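PDB 3CM6: 3'-5' exonuclease crn-4, which degrades RNA and DNA from the 3' end as a metal-dependent exonuclease and takes part in apoptotic DNA breakdown. Local coordinates for residues L21-F26 with D193-I198; D25-S30 with V41-I46. All coordinates share one frame; numbering follows the deposited sequence.

Contact 1 of 2, residues L21-F26 with D193-I198. With ER3 (erbium (III) ion), chain F.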
ATOM      1  N   LEU B  21       3.818   0.058  35.141  1.00 30.47           N
ATOM      2  CA  LEU B  21       4.207   0.709  33.888  1.00 29.55           C
ATOM      3  C   LEU B  21       3.992  -0.252  32.749  1.00 29.62           C
ATOM      4  O   LEU B  21       4.343  -1.436  32.844  1.00 29.71           O
ATOM      5  CB  LEU B  21       5.672   1.161  33.913  1.00 29.17           C
ATOM      6  CG  LEU B  21       6.061   2.224  34.956  1.00 28.94           C
ATOM      7  CD1 LEU B  21       7.559   2.521  34.961  1.00 26.80           C
ATOM      8  CD2 LEU B  21       5.266   3.503  34.784  1.00 27.16           C
ATOM      9  N   LEU B  22       3.398   0.247  31.670  1.00 29.59           N
ATOM     10  CA  LEU B  22       3.117  -0.593  30.511  1.00 29.39           C
ATOM     11  C   LEU B  22       4.047  -0.217  29.375  1.00 29.18           C
ATOM     12  O   LEU B  22       3.985   0.892  28.858  1.00 29.30           O
ATOM     13  CB  LEU B  22       1.654  -0.473  30.082  1.00 29.15           C
ATOM     14  CG  LEU B  22       0.574  -0.950  31.071  1.00 29.52           C
ATOM     15  CD1 LEU B  22      -0.855  -0.749  30.495  1.00 27.71           C
ATOM     16  CD2 LEU B  22       0.792  -2.395  31.490  1.00 28.50           C
ATOM     17  N   ILE B  23       4.938  -1.132  29.017  1.00 29.02           N
ATOM     18  CA  ILE B  23       5.868  -0.869  27.942  1.00 28.97           C
ATOM     19  C   ILE B  23       5.078  -1.089  26.659  1.00 29.94           C
ATOM     20  O   ILE B  23       4.458  -2.148  26.465  1.00 29.90           O
ATOM     21  CB  ILE B  23       7.131  -1.774  28.006  1.00 28.27           C
ATOM     22  CG1 ILE B  23       8.090  -1.341  29.126  1.00 27.67           C
ATOM     23  CG2 ILE B  23       7.881  -1.696  26.710  1.00 27.76           C
ATOM     24  CD1 ILE B  23       7.610  -1.677  30.562  1.00 27.28           C
ATOM     25  N   LEU B  24       5.083  -0.077  25.802  1.00 30.32           N
ATOM     26  CA  LEU B  24       4.261  -0.089  24.616  1.00 31.00           C
ATOM     27  C   LEU B  24       5.105   0.035  23.366  1.00 31.45           C
ATOM     28  O   LEU B  24       6.142   0.721  23.346  1.00 31.61           O
ATOM     29  CB  LEU B  24       3.236   1.037  24.652  1.00 31.18           C
ATOM     30  CG  LEU B  24       2.377   1.179  23.391  1.00 32.39           C
ATOM     31  CD1 LEU B  24       1.031   0.497  23.580  1.00 34.15           C
ATOM     32  CD2 LEU B  24       2.172   2.633  23.078  1.00 33.14           C
ATOM     33  N   ASP B  25       4.644  -0.639  22.322  1.00 31.25           N
ATOM     34  CA  ASP B  25       5.271  -0.529  21.037  1.00 31.20           C
ATOM     35  C   ASP B  25       4.324  -0.841  19.883  1.00 30.62           C
ATOM     36  O   ASP B  25       3.546  -1.798  19.940  1.00 30.10           O
ATOM     37  CB  ASP B  25       6.470  -1.442  20.972  1.00 31.87           C
ATOM     38  CG  ASP B  25       7.330  -1.135  19.801  1.00 33.64           C
ATOM     39  OD1 ASP B  25       7.736   0.039  19.661  1.00 37.53           O
ATOM     40  OD2 ASP B  25       7.577  -2.051  19.008  1.00 36.65           O
ATOM     41  N   PHE B  26       4.395  -0.000  18.855  1.00 29.80           N
ATOM     42  CA  PHE B  26       3.612  -0.156  17.646  1.00 29.58           C
ATOM     43  C   PHE B  26       4.535  -0.431  16.463  1.00 30.00           C
ATOM     44  O   PHE B  26       5.644   0.115  16.378  1.00 30.54           O
ATOM     45  CB  PHE B  26       2.837   1.122  17.330  1.00 28.90           C
ATOM     46  CG  PHE B  26       1.675   1.418  18.254  1.00 27.95           C
ATOM     47  CD1 PHE B  26       0.637   0.513  18.423  1.00 25.80           C
ATOM     48  CD2 PHE B  26       1.596   2.660  18.904  1.00 26.46           C
ATOM     49  CE1 PHE B  26      -0.438   0.826  19.253  1.00 26.34           C
ATOM     50  CE2 PHE B  26       0.531   2.973  19.737  1.00 25.53           C
ATOM     51  CZ  PHE B  26      -0.489   2.070  19.913  1.00 26.34           C
ATOM     52  N   ASP B 193       9.607  -7.970  20.979  1.00 42.85           N
ATOM     53  CA  ASP B 193      11.019  -7.993  21.323  1.00 42.29           C
ATOM     54  C   ASP B 193      11.508  -6.600  21.701  1.00 41.39           C
ATOM     55  O   ASP B 193      12.395  -6.460  22.543  1.00 41.19           O
ATOM     56  CB  ASP B 193      11.849  -8.575  20.174  1.00 42.61           C
ATOM     57  CG  ASP B 193      11.789 -10.104  20.130  1.00 44.46           C
ATOM     58  OD1 ASP B 193      11.330 -10.717  21.116  1.00 45.28           O
ATOM     59  OD2 ASP B 193      12.210 -10.698  19.113  1.00 46.75           O
ATOM     60  N   ASP B 194      10.922  -5.581  21.070  1.00 40.01           N
ATOM     61  CA  ASP B 194      11.175  -4.196  21.421  1.00 38.86           C
ATOM     62  C   ASP B 194      10.692  -3.907  22.853  1.00 37.64           C
ATOM     63  O   ASP B 194      11.405  -3.289  23.647  1.00 37.29           O
ATOM     64  CB  ASP B 194      10.509  -3.256  20.407  1.00 39.06           C
ATOM     65  CG  ASP B 194      11.279  -3.164  19.092  1.00 40.74           C
ATOM     66  OD1 ASP B 194      12.416  -3.695  19.026  1.00 42.54           O
ATOM     67  OD2 ASP B 194      10.736  -2.570  18.111  1.00 43.29           O
ATOM     68  N   CYS B 195       9.496  -4.390  23.174  1.00 36.06           N
ATOM     69  CA  CYS B 195       8.953  -4.284  24.513  1.00 35.11           C
ATOM     70  C   CYS B 195       9.841  -4.898  25.593  1.00 34.64           C
ATOM     71  O   CYS B 195       9.988  -4.314  26.667  1.00 34.53           O
ATOM     72  CB  CYS B 195       7.553  -4.882  24.584  1.00 34.72           C
ATOM     73  SG  CYS B 195       6.296  -3.849  23.804  1.00 35.66           S
ATOM     74  N   LEU B 196      10.431  -6.059  25.314  1.00 33.95           N
ATOM     75  CA  LEU B 196      11.205  -6.759  26.329  1.00 33.47           C
ATOM     76  C   LEU B 196      12.550  -6.069  26.524  1.00 33.06           C
ATOM     77  O   LEU B 196      13.062  -5.995  27.648  1.00 33.02           O
ATOM     78  CB  LEU B 196      11.339  -8.267  26.017  1.00 33.56           C
ATOM     79  CG  LEU B 196      10.007  -9.054  25.868  1.00 34.61           C
ATOM     80  CD1 LEU B 196      10.166 -10.457  25.173  1.00 32.02           C
ATOM     81  CD2 LEU B 196       9.225  -9.174  27.193  1.00 33.30           C
ATOM     82  N   ASN B 197      13.107  -5.535  25.443  1.00 32.59           N
ATOM     83  CA  ASN B 197      14.320  -4.745  25.553  1.00 32.62           C
ATOM     84  C   ASN B 197      14.038  -3.492  26.392  1.00 32.15           C
ATOM     85  O   ASN B 197      14.766  -3.192  27.349  1.00 31.95           O
ATOM     86  CB  ASN B 197      14.872  -4.365  24.181  1.00 32.83           C
ATOM     87  CG  ASN B 197      15.648  -5.499  23.512  1.00 34.80           C
ATOM     88  OD1 ASN B 197      16.827  -5.709  23.794  1.00 38.43           O
ATOM     89  ND2 ASN B 197      15.002  -6.203  22.589  1.00 35.92           N
ATOM     90  N   ILE B 198      12.958  -2.787  26.054  1.00 31.29           N
ATOM     91  CA  ILE B 198      12.612  -1.584  26.781  1.00 30.56           C
ATOM     92  C   ILE B 198      12.366  -1.894  28.265  1.00 30.32           C
ATOM     93  O   ILE B 198      12.901  -1.193  29.139  1.00 29.76           O
ATOM     94  CB  ILE B 198      11.454  -0.826  26.135  1.00 30.36           C
ATOM     95  CG1 ILE B 198      11.896  -0.255  24.780  1.00 30.50           C
ATOM     96  CG2 ILE B 198      11.006   0.323  27.026  1.00 29.88           C
ATOM     97  CD1 ILE B 198      10.743   0.035  23.830  1.00 27.55           C
TER
HETATM   98 ER   ER3 F 300       9.506  -0.405  17.473  1.00 88.54          ER
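The metal site of this DEDD-type (RNase T family) exonuclease lies where helix 191-207 packs on strand 20-28, and Asp25 and Asp194 face each other there. Both residues bind the catalytic metal ion, and an erbium ion occupies the site in this crystal. The helix runs roughly against the strand direction, at 144°, and the two axes come within 7.7 Å. No hydrogen bond joins the two segments. Apolar packing holds one end and the shared metal site the other.

At the apolar end Ile23 points to the helix. With CG1 beside the backbone N (chi1 -74°), the CG2 methyl is the branch turned to the helix, and it does most of the touching. It lies 3.4 Å from the carbonyl O of Cys195 and 3.8 Å from CB of the same residue. On the next turn it meets Ile198, with CG2 of Ile23 3.7 Å from CB of Ile198. The two isoleucines run past one another head to tail. Ala199 and Leu202 of the same helix extend this patch on Ile23.

Cys195 fills the middle. Its SG passes alongside the strand and lies 3.7 Å from CB of Asp25.

At the metal end the carboxylates of Asp25 and Asp194 are turned 73° from each other. Glu27 brings a third carboxylate to the same point. The three acids lie close enough that they would probably repel one another, and a bound cation probably offsets this. OD1 of Asp194 accepts a hydrogen bond from the backbone N of His189. Its other oxygen, OD2, lies 3.3 Å from OD2 of Asp25.

Contact 2 of 2, residues D25-S30 with V41-I46. With ER3 (erbium (III) ion), chain F.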
ATOM      1  N   ASP B  25       4.644  -0.639  22.322  1.00 31.25           N
ATOM      2  CA  ASP B  25       5.271  -0.529  21.037  1.00 31.20           C
ATOM      3  C   ASP B  25       4.324  -0.841  19.883  1.00 30.62           C
ATOM      4  O   ASP B  25       3.546  -1.798  19.940  1.00 30.10           O
ATOM      5  CB  ASP B  25       6.470  -1.442  20.972  1.00 31.87           C
ATOM      6  CG  ASP B  25       7.330  -1.135  19.801  1.00 33.64           C
ATOM      7  OD1 ASP B  25       7.736   0.039  19.661  1.00 37.53           O
ATOM      8  OD2 ASP B  25       7.577  -2.051  19.008  1.00 36.65           O
ATOM      9  N   PHE B  26       4.395  -0.000  18.855  1.00 29.80           N
ATOM     10  CA  PHE B  26       3.612  -0.156  17.646  1.00 29.58           C
ATOM     11  C   PHE B  26       4.535  -0.431  16.463  1.00 30.00           C
ATOM     12  O   PHE B  26       5.644   0.115  16.378  1.00 30.54           O
ATOM     13  CB  PHE B  26       2.837   1.122  17.330  1.00 28.90           C
ATOM     14  CG  PHE B  26       1.675   1.418  18.254  1.00 27.95           C
ATOM     15  CD1 PHE B  26       0.637   0.513  18.423  1.00 25.80           C
ATOM     16  CD2 PHE B  26       1.596   2.660  18.904  1.00 26.46           C
ATOM     17  CE1 PHE B  26      -0.438   0.826  19.253  1.00 26.34           C
ATOM     18  CE2 PHE B  26       0.531   2.973  19.737  1.00 25.53           C
ATOM     19  CZ  PHE B  26      -0.489   2.070  19.913  1.00 26.34           C
ATOM     20  N   GLU B  27       4.086  -1.270  15.548  1.00 30.02           N
ATOM     21  CA  GLU B  27       4.713  -1.311  14.238  1.00 30.81           C
ATOM     22  C   GLU B  27       3.694  -0.827  13.219  1.00 30.53           C
ATOM     23  O   GLU B  27       2.474  -1.021  13.408  1.00 30.00           O
ATOM     24  CB  GLU B  27       5.233  -2.716  13.895  1.00 31.50           C
ATOM     25  CG  GLU B  27       6.353  -3.257  14.822  1.00 33.45           C
ATOM     26  CD  GLU B  27       7.542  -2.307  15.027  1.00 39.08           C
ATOM     27  OE1 GLU B  27       7.797  -1.403  14.178  1.00 40.55           O
ATOM     28  OE2 GLU B  27       8.246  -2.479  16.062  1.00 42.78           O
ATOM     29  N   THR B  28       4.181  -0.185  12.152  1.00 30.09           N
ATOM     30  CA  THR B  28       3.273   0.432  11.169  1.00 29.54           C
ATOM     31  C   THR B  28       3.593   0.038   9.738  1.00 29.75           C
ATOM     32  O   THR B  28       4.720  -0.357   9.417  1.00 29.12           O
ATOM     33  CB  THR B  28       3.292   2.003  11.234  1.00 29.50           C
ATOM     34  OG1 THR B  28       4.576   2.492  10.824  1.00 29.45           O
ATOM     35  CG2 THR B  28       2.995   2.520  12.629  1.00 27.62           C
ATOM     36  N   THR B  29       2.601   0.194   8.869  1.00 30.06           N
ATOM     37  CA  THR B  29       2.846   0.208   7.439  1.00 30.20           C
ATOM     38  C   THR B  29       3.840   1.329   7.166  1.00 31.30           C
ATOM     39  O   THR B  29       3.839   2.350   7.870  1.00 31.05           O
ATOM     40  CB  THR B  29       1.577   0.523   6.654  1.00 30.16           C
ATOM     41  OG1 THR B  29       1.084   1.812   7.047  1.00 30.71           O
ATOM     42  CG2 THR B  29       0.520  -0.505   6.905  1.00 28.77           C
ATOM     43  N   SER B  30       4.686   1.139   6.150  1.00 32.12           N
ATOM     44  CA  SER B  30       5.664   2.139   5.774  1.00 32.91           C
ATOM     45  C   SER B  30       6.140   1.930   4.346  1.00 33.63           C
ATOM     46  O   SER B  30       5.913   0.876   3.751  1.00 33.97           O
ATOM     47  CB  SER B  30       6.868   2.084   6.722  1.00 33.07           C
ATOM     48  OG  SER B  30       7.614   0.892   6.509  1.00 33.71           O
ATOM     49  N   VAL B  41      -1.197   1.218  12.036  1.00 27.77           N
ATOM     50  CA  VAL B  41      -0.685   0.245  12.980  1.00 27.47           C
ATOM     51  C   VAL B  41      -0.847  -1.151  12.380  1.00 27.35           C
ATOM     52  O   VAL B  41      -1.906  -1.482  11.862  1.00 27.60           O
ATOM     53  CB  VAL B  41      -1.415   0.340  14.360  1.00 27.54           C
ATOM     54  CG1 VAL B  41      -0.942  -0.760  15.295  1.00 26.66           C
ATOM     55  CG2 VAL B  41      -1.199   1.730  15.013  1.00 26.40           C
ATOM     56  N   ILE B  42       0.217  -1.945  12.415  1.00 26.96           N
ATOM     57  CA  ILE B  42       0.112  -3.347  12.038  1.00 26.92           C
ATOM     58  C   ILE B  42       0.507  -4.316  13.166  1.00 27.71           C
ATOM     59  O   ILE B  42       0.333  -5.537  13.038  1.00 26.69           O
ATOM     60  CB  ILE B  42       0.874  -3.670  10.745  1.00 27.13           C
ATOM     61  CG1 ILE B  42       2.352  -3.289  10.837  1.00 26.20           C
ATOM     62  CG2 ILE B  42       0.187  -3.018   9.551  1.00 26.93           C
ATOM     63  CD1 ILE B  42       3.135  -3.648   9.575  1.00 26.09           C
ATOM     64  N   GLN B  43       1.042  -3.755  14.259  1.00 28.24           N
ATOM     65  CA  GLN B  43       1.321  -4.512  15.455  1.00 28.74           C
ATOM     66  C   GLN B  43       1.211  -3.685  16.747  1.00 29.69           C
ATOM     67  O   GLN B  43       1.784  -2.588  16.882  1.00 30.06           O
ATOM     68  CB  GLN B  43       2.663  -5.237  15.375  1.00 28.55           C
ATOM     69  CG  GLN B  43       2.599  -6.549  16.144  1.00 29.27           C
ATOM     70  CD  GLN B  43       3.929  -7.267  16.292  1.00 31.72           C
ATOM     71  OE1 GLN B  43       4.936  -6.932  15.639  1.00 31.09           O
ATOM     72  NE2 GLN B  43       3.939  -8.281  17.168  1.00 31.67           N
ATOM     73  N   PHE B  44       0.486  -4.263  17.696  1.00 29.42           N
ATOM     74  CA  PHE B  44       0.152  -3.649  18.939  1.00 29.41           C
ATOM     75  C   PHE B  44       0.730  -4.562  20.021  1.00 29.67           C
ATOM     76  O   PHE B  44       0.216  -5.668  20.230  1.00 30.00           O
ATOM     77  CB  PHE B  44      -1.365  -3.660  19.025  1.00 29.68           C
ATOM     78  CG  PHE B  44      -1.950  -2.626  19.925  1.00 30.05           C
ATOM     79  CD1 PHE B  44      -3.225  -2.139  19.667  1.00 30.45           C
ATOM     80  CD2 PHE B  44      -1.241  -2.129  21.018  1.00 30.85           C
ATOM     81  CE1 PHE B  44      -3.792  -1.175  20.480  1.00 31.99           C
ATOM     82  CE2 PHE B  44      -1.801  -1.171  21.846  1.00 32.39           C
ATOM     83  CZ  PHE B  44      -3.074  -0.689  21.584  1.00 31.92           C
ATOM     84  N   ALA B  45       1.787  -4.118  20.706  1.00 29.59           N
ATOM     85  CA  ALA B  45       2.457  -4.940  21.733  1.00 29.45           C
ATOM     86  C   ALA B  45       2.672  -4.214  23.062  1.00 29.79           C
ATOM     87  O   ALA B  45       3.162  -3.075  23.096  1.00 29.42           O
ATOM     88  CB  ALA B  45       3.774  -5.450  21.216  1.00 29.32           C
ATOM     89  N   ILE B  46       2.306  -4.878  24.154  1.00 30.31           N
ATOM     90  CA  ILE B  46       2.472  -4.314  25.505  1.00 30.45           C
ATOM     91  C   ILE B  46       2.945  -5.394  26.459  1.00 30.93           C
ATOM     92  O   ILE B  46       2.489  -6.530  26.373  1.00 30.65           O
ATOM     93  CB  ILE B  46       1.164  -3.736  26.078  1.00 30.27           C
ATOM     94  CG1 ILE B  46       0.523  -2.749  25.111  1.00 29.73           C
ATOM     95  CG2 ILE B  46       1.420  -3.050  27.420  1.00 30.05           C
ATOM     96  CD1 ILE B  46      -0.862  -2.349  25.517  1.00 30.10           C
TER
HETATM   97 ER   ER3 F 300       9.506  -0.405  17.473  1.00 88.54          ER
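Phe26 and Phe44 pair across two antiparallel strands, and the two rings leave the sheet on the same face, next to each other. The edge of Phe26 meets the face of Phe44, with planes at 57° and centroids 4.9 Å apart. CE1 of Phe26 sits over the centre of the Phe44 ring, 3.5 Å above its plane. The Gln43 carbonyl O lies at the edge of the Phe26 ring, in its plane. CG1 of Val41 lies 3.7 Å from CD1 of Phe26.

Glu27 and Gln43 pair on the other face, with their CB atoms 3.9 Å apart. The Glu27 chain bends at chi2 (-51°), and its carboxylate leads away from Gln43 to the metal site. Gln43 stays extended beyond CG, and its NE2 bonds to OD1 of Asn63.

A classic beta bulge follows: Ile42 N and Gln43 N both donate to Glu27 O from the same face of its carbonyl plane. Beyond it, CG2 of Thr29 meets CG2 of Ile42.

Helix 124-136 packs on Phe26 and Val41, and helix 95-109 on Phe44. Ala191 of helix 191-207 touches Gln43 and Ala45 on the other face, while strand 55-67 bonds to the far edge of strand 41-50.

In the fold
Both contacts start from strand 20-28, the first strand of the exonuclease fold, and share Asp25 and Phe26. Going along the chain, contact 2 closes first. Only ten residues, none in helix or strand, lie between its segments before strand 41-50 returns beside the first strand. Contact 1 closes much later, across 166 residues that include strand 55-67 and the helices at 95-109 and 124-136. Segment 41-46 falls within that long loop. Contact 1 thus brings helix 191-207 back onto one face of the sheet, while contact 2 pairs two neighbouring strands within the sheet. They meet at the metal site and where SG of Cys195 packs against the backbone of Ala45.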